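Local coordinates for protein nucleotidyl transferase (Methanothermobacter thermautotrophicus, PDB 6PLJ) that probably transfers nucleotidyl groups, perhaps in the synthesis of the pseudomurein cell wall of this methanogen, at residues Lys68-Ser72 with Ala73-Glu77; Val106-Pro109 with Leu110-Leu114; Arg119-Gly123 with Asp124-Cys128. All coordinates share one frame; numbering follows the deposited sequence.

Interaction 1: residues Lys68-Ser72 with Ala73-Glu77; sequences KAVLS and AGVDE. With EDO (1,2-ethanediol), chain C.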
loop_
_atom_site.group_PDB
_atom_site.type_symbol
_atom_site.label_atom_id
_atom_site.label_comp_id
_atom_site.label_asym_id
_atom_site.label_seq_id
_atom_site.Cartn_x
_atom_site.Cartn_y
_atom_site.Cartn_z
ATOM N N LYS A 68 -5.359 9.382 -3.182
ATOM C CA LYS A 68 -6.748 9.788 -3.307
ATOM C C LYS A 68 -7.699 8.682 -2.859
ATOM O O LYS A 68 -8.671 8.944 -2.156
ATOM C CB LYS A 68 -7.065 10.184 -4.745
ATOM C CG LYS A 68 -8.494 10.625 -4.989
ATOM C CD LYS A 68 -8.848 11.832 -4.152
ATOM C CE LYS A 68 -10.293 12.233 -4.350
ATOM N NZ LYS A 68 -10.540 13.533 -3.703
ATOM N N ALA A 69 -7.422 7.443 -3.256
ATOM C CA ALA A 69 -8.259 6.311 -2.829
ATOM C C ALA A 69 -8.266 6.120 -1.315
ATOM O O ALA A 69 -9.315 5.882 -0.707
ATOM C CB ALA A 69 -7.838 5.044 -3.535
ATOM N N VAL A 70 -7.086 6.243 -0.711
ATOM C CA VAL A 70 -6.932 6.112 0.731
ATOM C C VAL A 70 -7.711 7.219 1.467
ATOM O O VAL A 70 -8.454 6.955 2.418
ATOM C CB VAL A 70 -5.432 6.138 1.083
ATOM C CG1 VAL A 70 -5.197 6.324 2.551
ATOM C CG2 VAL A 70 -4.763 4.857 0.577
ATOM N N LEU A 71 -7.559 8.453 1.016
ATOM C CA LEU A 71 -8.310 9.561 1.630
ATOM C C LEU A 71 -9.800 9.387 1.431
ATOM O O LEU A 71 -10.606 9.629 2.364
ATOM C CB LEU A 71 -7.822 10.896 1.089
ATOM C CG LEU A 71 -6.427 11.365 1.539
ATOM C CD1 LEU A 71 -6.014 12.619 0.794
ATOM C CD2 LEU A 71 -6.355 11.592 3.043
ATOM N N SER A 72 -10.191 8.902 0.255
ATOM C CA SER A 72 -11.616 8.664 0.001
ATOM C C SER A 72 -12.211 7.518 0.827
ATOM O O SER A 72 -13.428 7.390 0.900
ATOM C CB SER A 72 -11.848 8.417 -1.485
ATOM O OG SER A 72 -11.495 9.571 -2.221
ATOM N N ALA A 73 -11.367 6.689 1.458
ATOM C CA ALA A 73 -11.823 5.612 2.302
ATOM C C ALA A 73 -12.209 6.075 3.701
ATOM O O ALA A 73 -12.600 5.247 4.515
ATOM C CB ALA A 73 -10.758 4.521 2.396
ATOM N N GLY A 74 -12.039 7.367 4.003
ATOM C CA GLY A 74 -12.543 7.954 5.228
ATOM C C GLY A 74 -11.598 7.925 6.411
ATOM O O GLY A 74 -12.031 8.156 7.521
ATOM N N VAL A 75 -10.318 7.628 6.183
ATOM C CA VAL A 75 -9.316 7.677 7.249
ATOM C C VAL A 75 -9.181 9.071 7.868
ATOM O O VAL A 75 -9.445 10.086 7.213
ATOM C CB VAL A 75 -7.933 7.188 6.751
ATOM C CG1 VAL A 75 -8.033 5.723 6.332
ATOM C CG2 VAL A 75 -7.378 8.083 5.654
ATOM N N ASP A 76 -8.757 9.115 9.126
ATOM C CA ASP A 76 -8.607 10.388 9.849
ATOM C C ASP A 76 -7.378 11.178 9.409
ATOM O O ASP A 76 -7.335 12.382 9.572
ATOM C CB ASP A 76 -8.522 10.142 11.350
ATOM C CG ASP A 76 -9.805 9.599 11.912
ATOM O OD1 ASP A 76 -10.846 10.271 11.788
ATOM O OD2 ASP A 76 -9.794 8.519 12.494
ATOM N N GLU A 77 -6.371 10.489 8.889
ATOM C CA GLU A 77 -5.170 11.126 8.355
ATOM C C GLU A 77 -4.483 10.150 7.434
ATOM O O GLU A 77 -4.724 8.947 7.531
ATOM C CB GLU A 77 -4.194 11.538 9.459
ATOM C CG GLU A 77 -3.559 10.344 10.176
ATOM C CD GLU A 77 -2.606 10.715 11.282
ATOM O OE1 GLU A 77 -2.219 11.902 11.369
ATOM O OE2 GLU A 77 -2.237 9.809 12.052
HETATM C C1 EDO C . -12.346 4.104 7.503
HETATM O O1 EDO C . -13.358 5.059 7.156
HETATM C C2 EDO C . -12.997 2.877 8.132
HETATM O O2 EDO C . -13.961 3.289 9.105
HETATM O O HOH W 1 -10.331 10.873 4.699
#

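Interaction 2: residues Val106-Pro109 with Leu110-Leu114; sequences VDVP and LSASL. With EDO (1,2-ethanediol), chain D.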
loop_
_atom_site.group_PDB
_atom_site.type_symbol
_atom_site.label_atom_id
_atom_site.label_comp_id
_atom_site.label_asym_id
_atom_site.label_seq_id
_atom_site.Cartn_x
_atom_site.Cartn_y
_atom_site.Cartn_z
ATOM N N VAL A 106 17.686 5.981 2.998
ATOM C CA VAL A 106 16.650 5.552 2.045
ATOM C C VAL A 106 16.629 4.072 1.708
ATOM O O VAL A 106 15.620 3.588 1.237
ATOM C CB VAL A 106 16.658 6.309 0.680
ATOM C CG1 VAL A 106 16.411 7.782 0.873
ATOM C CG2 VAL A 106 17.934 6.040 -0.135
ATOM N N ASP A 107 17.724 3.347 1.895
ATOM C CA ASP A 107 17.745 1.972 1.426
ATOM C C ASP A 107 17.224 1.040 2.528
ATOM O O ASP A 107 17.986 0.291 3.138
ATOM C CB ASP A 107 19.134 1.596 0.926
ATOM C CG ASP A 107 19.196 0.182 0.398
ATOM O OD1 ASP A 107 18.330 -0.212 -0.403
ATOM O OD2 ASP A 107 20.105 -0.566 0.811
ATOM N N VAL A 108 15.916 1.122 2.781
ATOM C CA VAL A 108 15.243 0.244 3.762
ATOM C C VAL A 108 14.087 -0.498 3.090
ATOM O O VAL A 108 13.497 -0.001 2.135
ATOM C CB VAL A 108 14.767 1.002 5.029
ATOM C CG1 VAL A 108 15.935 1.727 5.681
ATOM C CG2 VAL A 108 13.624 1.975 4.735
ATOM N N PRO A 109 13.773 -1.707 3.576
ATOM C CA PRO A 109 12.716 -2.477 2.946
ATOM C C PRO A 109 11.317 -2.009 3.334
ATOM O O PRO A 109 11.160 -1.116 4.194
ATOM C CB PRO A 109 12.975 -3.883 3.460
ATOM C CG PRO A 109 13.534 -3.656 4.814
ATOM C CD PRO A 109 14.418 -2.454 4.665
ATOM N N LEU A 110 10.322 -2.620 2.702
ATOM C CA LEU A 110 8.913 -2.217 2.842
ATOM C C LEU A 110 8.449 -2.223 4.280
ATOM O O LEU A 110 7.787 -1.285 4.715
ATOM C CB LEU A 110 8.003 -3.136 2.016
ATOM C CG LEU A 110 6.509 -2.806 2.051
ATOM C CD1 LEU A 110 6.292 -1.379 1.574
ATOM C CD2 LEU A 110 5.694 -3.775 1.201
ATOM N N SER A 111 8.803 -3.263 5.036
ATOM C CA SER A 111 8.388 -3.353 6.444
ATOM C C SER A 111 8.924 -2.173 7.252
ATOM O O SER A 111 8.205 -1.629 8.094
ATOM C CB SER A 111 8.792 -4.699 7.062
ATOM O OG SER A 111 10.187 -4.828 7.117
ATOM N N ALA A 112 10.160 -1.746 6.977
ATOM C CA ALA A 112 10.758 -0.600 7.655
ATOM C C ALA A 112 10.101 0.715 7.255
ATOM O O ALA A 112 9.991 1.620 8.079
ATOM C CB ALA A 112 12.253 -0.534 7.369
ATOM N N SER A 113 9.725 0.844 5.982
ATOM C CA SER A 113 8.983 2.019 5.513
ATOM C C SER A 113 7.648 2.089 6.211
ATOM O O SER A 113 7.266 3.141 6.696
ATOM C CB SER A 113 8.740 1.993 4.002
ATOM O OG SER A 113 9.960 2.122 3.340
ATOM N N LEU A 114 6.943 0.968 6.266
ATOM C CA LEU A 114 5.679 0.947 6.998
ATOM C C LEU A 114 5.902 1.318 8.455
ATOM O O LEU A 114 5.132 2.093 9.006
ATOM C CB LEU A 114 4.956 -0.385 6.882
ATOM C CG LEU A 114 4.417 -0.701 5.500
ATOM C CD1 LEU A 114 3.811 -2.092 5.518
ATOM C CD2 LEU A 114 3.380 0.320 5.067
HETATM C C1 EDO D . 13.802 -1.061 -1.976
HETATM O O1 EDO D . 12.671 -0.999 -2.842
HETATM C C2 EDO D . 14.252 0.349 -1.640
HETATM O O2 EDO D . 14.970 0.340 -0.409
HETATM O O HOH W 2 10.352 0.723 0.837
#

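Interaction 3: residues Arg119-Gly123 with Asp124-Cys128; sequences RAAGG and DIILC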
loop_
_atom_site.group_PDB
_atom_site.type_symbol
_atom_site.label_atom_id
_atom_site.label_comp_id
_atom_site.label_asym_id
_atom_site.label_seq_id
_atom_site.Cartn_x
_atom_site.Cartn_y
_atom_site.Cartn_z
ATOM N N ARG A 119 5.157 4.922 13.016
ATOM C CA ARG A 119 5.748 5.818 14.024
ATOM C C ARG A 119 5.227 7.259 13.976
ATOM O O ARG A 119 5.105 7.916 15.014
ATOM C CB ARG A 119 7.285 5.815 13.912
ATOM C CG ARG A 119 7.957 4.618 14.548
ATOM C CD ARG A 119 9.474 4.693 14.423
ATOM N NE ARG A 119 10.007 5.959 14.929
ATOM C CZ ARG A 119 10.798 6.815 14.273
ATOM N NH1 ARG A 119 11.234 6.572 13.028
ATOM N NH2 ARG A 119 11.183 7.940 14.884
ATOM N N ALA A 120 4.905 7.738 12.783
ATOM C CA ALA A 120 4.378 9.067 12.564
ATOM C C ALA A 120 2.864 9.149 12.718
ATOM O O ALA A 120 2.324 10.241 12.691
ATOM C CB ALA A 120 4.760 9.556 11.174
ATOM N N ALA A 121 2.179 8.016 12.829
ATOM C CA ALA A 121 0.713 7.990 12.814
ATOM C C ALA A 121 0.160 8.173 14.207
ATOM O O ALA A 121 0.677 7.617 15.171
ATOM C CB ALA A 121 0.221 6.668 12.249
ATOM N N GLY A 122 -0.914 8.936 14.320
ATOM C CA GLY A 122 -1.614 9.081 15.600
ATOM C C GLY A 122 -2.603 7.987 15.964
ATOM O O GLY A 122 -2.974 7.867 17.145
ATOM N N GLY A 123 -3.050 7.199 14.988
ATOM C CA GLY A 123 -4.194 6.313 15.157
ATOM C C GLY A 123 -3.905 5.014 15.864
ATOM O O GLY A 123 -2.760 4.589 15.941
ATOM N N ASP A 124 -4.958 4.399 16.399
ATOM C CA ASP A 124 -4.857 3.071 17.013
ATOM C C ASP A 124 -5.053 1.947 16.009
ATOM O O ASP A 124 -4.732 0.780 16.311
ATOM C CB ASP A 124 -5.869 2.904 18.155
ATOM C CG ASP A 124 -7.288 3.110 17.711
ATOM O OD1 ASP A 124 -7.733 4.266 17.657
ATOM O OD2 ASP A 124 -7.985 2.124 17.395
ATOM N N ILE A 125 -5.636 2.278 14.858
ATOM C CA ILE A 125 -5.740 1.356 13.728
ATOM C C ILE A 125 -5.007 1.991 12.577
ATOM O O ILE A 125 -5.160 3.190 12.325
ATOM C CB ILE A 125 -7.213 1.125 13.325
ATOM C CG1 ILE A 125 -7.972 0.437 14.455
ATOM C CG2 ILE A 125 -7.320 0.296 12.046
ATOM C CD1 ILE A 125 -7.580 -1.006 14.695
ATOM N N ILE A 126 -4.203 1.189 11.893
ATOM C CA ILE A 126 -3.459 1.660 10.741
ATOM C C ILE A 126 -3.938 0.930 9.494
ATOM O O ILE A 126 -3.948 -0.289 9.469
ATOM C CB ILE A 126 -1.940 1.407 10.877
ATOM C CG1 ILE A 126 -1.376 1.915 12.217
ATOM C CG2 ILE A 126 -1.197 2.064 9.722
ATOM C CD1 ILE A 126 -1.531 3.394 12.464
ATOM N N LEU A 127 -4.270 1.687 8.456
ATOM C CA LEU A 127 -4.499 1.134 7.119
ATOM C C LEU A 127 -3.198 1.302 6.338
ATOM O O LEU A 127 -2.796 2.428 6.060
ATOM C CB LEU A 127 -5.642 1.881 6.436
ATOM C CG LEU A 127 -5.894 1.516 4.963
ATOM C CD1 LEU A 127 -6.362 0.068 4.858
ATOM C CD2 LEU A 127 -6.891 2.488 4.353
ATOM N N CYS A 128 -2.542 0.184 6.012
ATOM C CA CYS A 128 -1.260 0.188 5.298
ATOM C C CYS A 128 -1.534 -0.066 3.829
ATOM O O CYS A 128 -2.172 -1.070 3.487
ATOM C CB CYS A 128 -0.348 -0.913 5.822
ATOM S SG CYS A 128 0.188 -0.637 7.533
#

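Interaction 1: residues Lys68-Ser72 with Ala73-Glu77
Val70 and Val75 touch where helix 62-72 runs out and the chain turns toward strand 77-82, at the helix-to-strand end of the beta-alpha-beta crossover between parallel strands 25-31 and 77-82. The helix is terminated through Gly74, whose positive phi of 90° would drive a beta carbon against the preceding carbonyl oxygen; glycine has none to be jammed there.

Val75 is best followed outward from CB. With chi1 at -63°, CG2 lies between the backbone N and the carbonyl carbon and turns back to the helix, where it rests 3.6 Å from Val70 O. Its methyl neighbours there are Val70 CG1 at 4.2 Å and, more loosely, Leu71 CD2 at 4.5 Å. The other branch, CG1, lies near Val70 O, and the Val75 side chain as a whole packs on Ile25 and Ala27 of strand 25-31. A short branched side chain suits this wedge between helix end and sheet. Ala73, equally compact, tucks its methyl beside Val70 O and against Leu141 of helix 138-147.

The last turn is tightened by bonds that span three residues. Ala73 N reaches Val70 O at 3.1 Å; Gly74 N gives a straighter bond to Leu71 O, also 3.1 Å, with 164° at the hydrogen. Leu71 O has a second donor, a water 2.7 Å away, and the same water donates to Val75 O at 2.8 Å, tying the turn to the chain that leaves it. An ethanediol, probably from the crystallisation liquor, donates to Ala73 O. Ser72 folds its hydroxyl back one turn: OG donates to Lys68 O at 2.9 Å from one face of that carbonyl, while Ser72 N reaches it from the opposite face.

Interaction 2: residues Val106-Pro109 with Leu110-Leu114
Val108 meets Ala112 across the first turn of helix 110-120, with Val108 CB 3.8 Å from Ala112 CB. Pro109 closes on the same methyl from its ring, CD lying 4.0 Å from Ala112 CB. The Ala112 methyl thus rests over the Val108-Pro109 junction, and its small size also lets it come close to Pro109 O. That oxygen accepts from Ser113 N at 3.0 Å, in the carbonyl plane and with 158° at the hydrogen, the first full helical turn. Val108 turns CG2 between its backbone N and carbonyl carbon (chi1 -56°), which sets this methyl 3.9 Å from Ser113 OG.

Beyond this shell, the Ser113 hydroxyl is held by Asn103 ND2 and by a further ethanediol; a water 2.9 Å from Ser113 OG also donates weakly to Val108 O. Another ethanediol gives Val108 O a firmer bond, its O2 standing 3.0 Å away. Asp107, centre of an inverse gamma turn, sends its carboxylate to a salt bridge with Arg34, tying this approach to another loop. Proline's missing N-H costs nothing at the N-cap, where no earlier helical carbonyl calls for a donor: this is a helix N-terminus with proline at the N-cap, following the loop from strand 99-102 in the alpha/beta fold of the MobA-like domain.

Interaction 3: residues Arg119-Gly123 with Asp124-Cys128
The peptide group joining Gly123 to Asp124 has the terminal methyl of Ile126 off one face at its oxygen end: CD1 lies 3.9 Å from Gly123 O, out of the peptide plane and displaced outward past that atom. The same methyl is covered by Ala121, whose CB is 3.7 Å from Ile126 CD1, so the loop folds round the end of one side chain. The other flat group, the Asp124 carboxylate, looks toward the N-terminal segment, with OD1 accepting from the backbone amides of Met24 and Asn23 and OD2 from that of Gly22.

Ile126 gets there through two successive turns. Its CG1 stands beside the backbone N (chi1 -51°), and chi2 of -60° then bends CD1 back toward the loop; the side chain also packs on Val28 of strand 25-31 and on Leu181 of helix 178-184. A branched isoleucine can touch all of these at once. Small residues suit the loop: Ala121 offers a single methyl, and Gly123, buried and without a side chain, brings its backbone close to the hydrocarbon.

No hydrogen bond crosses from 119-123 to 124-128. The turn from helix 110-120 into strand 125-130 is therefore joined locally by dispersion contacts, whereas its polar fastening is made to neighbouring chain segments, notably by three amide hydrogens that probably stabilise the charge on Asp124.

Interactions 2 and 3 stand at opposite ends of helix 110-120, their centres about 16 Å apart; Leu114 CD2 of the first packs on Cys128 CB of the second at 4.0 Å. Interactions 1 and 3 lie beside each other at two ends of helices that lead into strands, with centres about 13 Å apart. There Glu77 OE2 accepts from Gly122 N at 2.8 Å, and Val75 CG1 packs 4.0 Å from Leu127 CD2, with strand 25-31 between strands 77-82 and 125-130. Interaction 2 reaches Arg34 through Asp107. The ethanediol at Ser113 may mark a pocket, possibly near the nucleotide site, since Arg34 lies in the glycine-rich loop after strand 25-31 that binds the nucleotide in relatives.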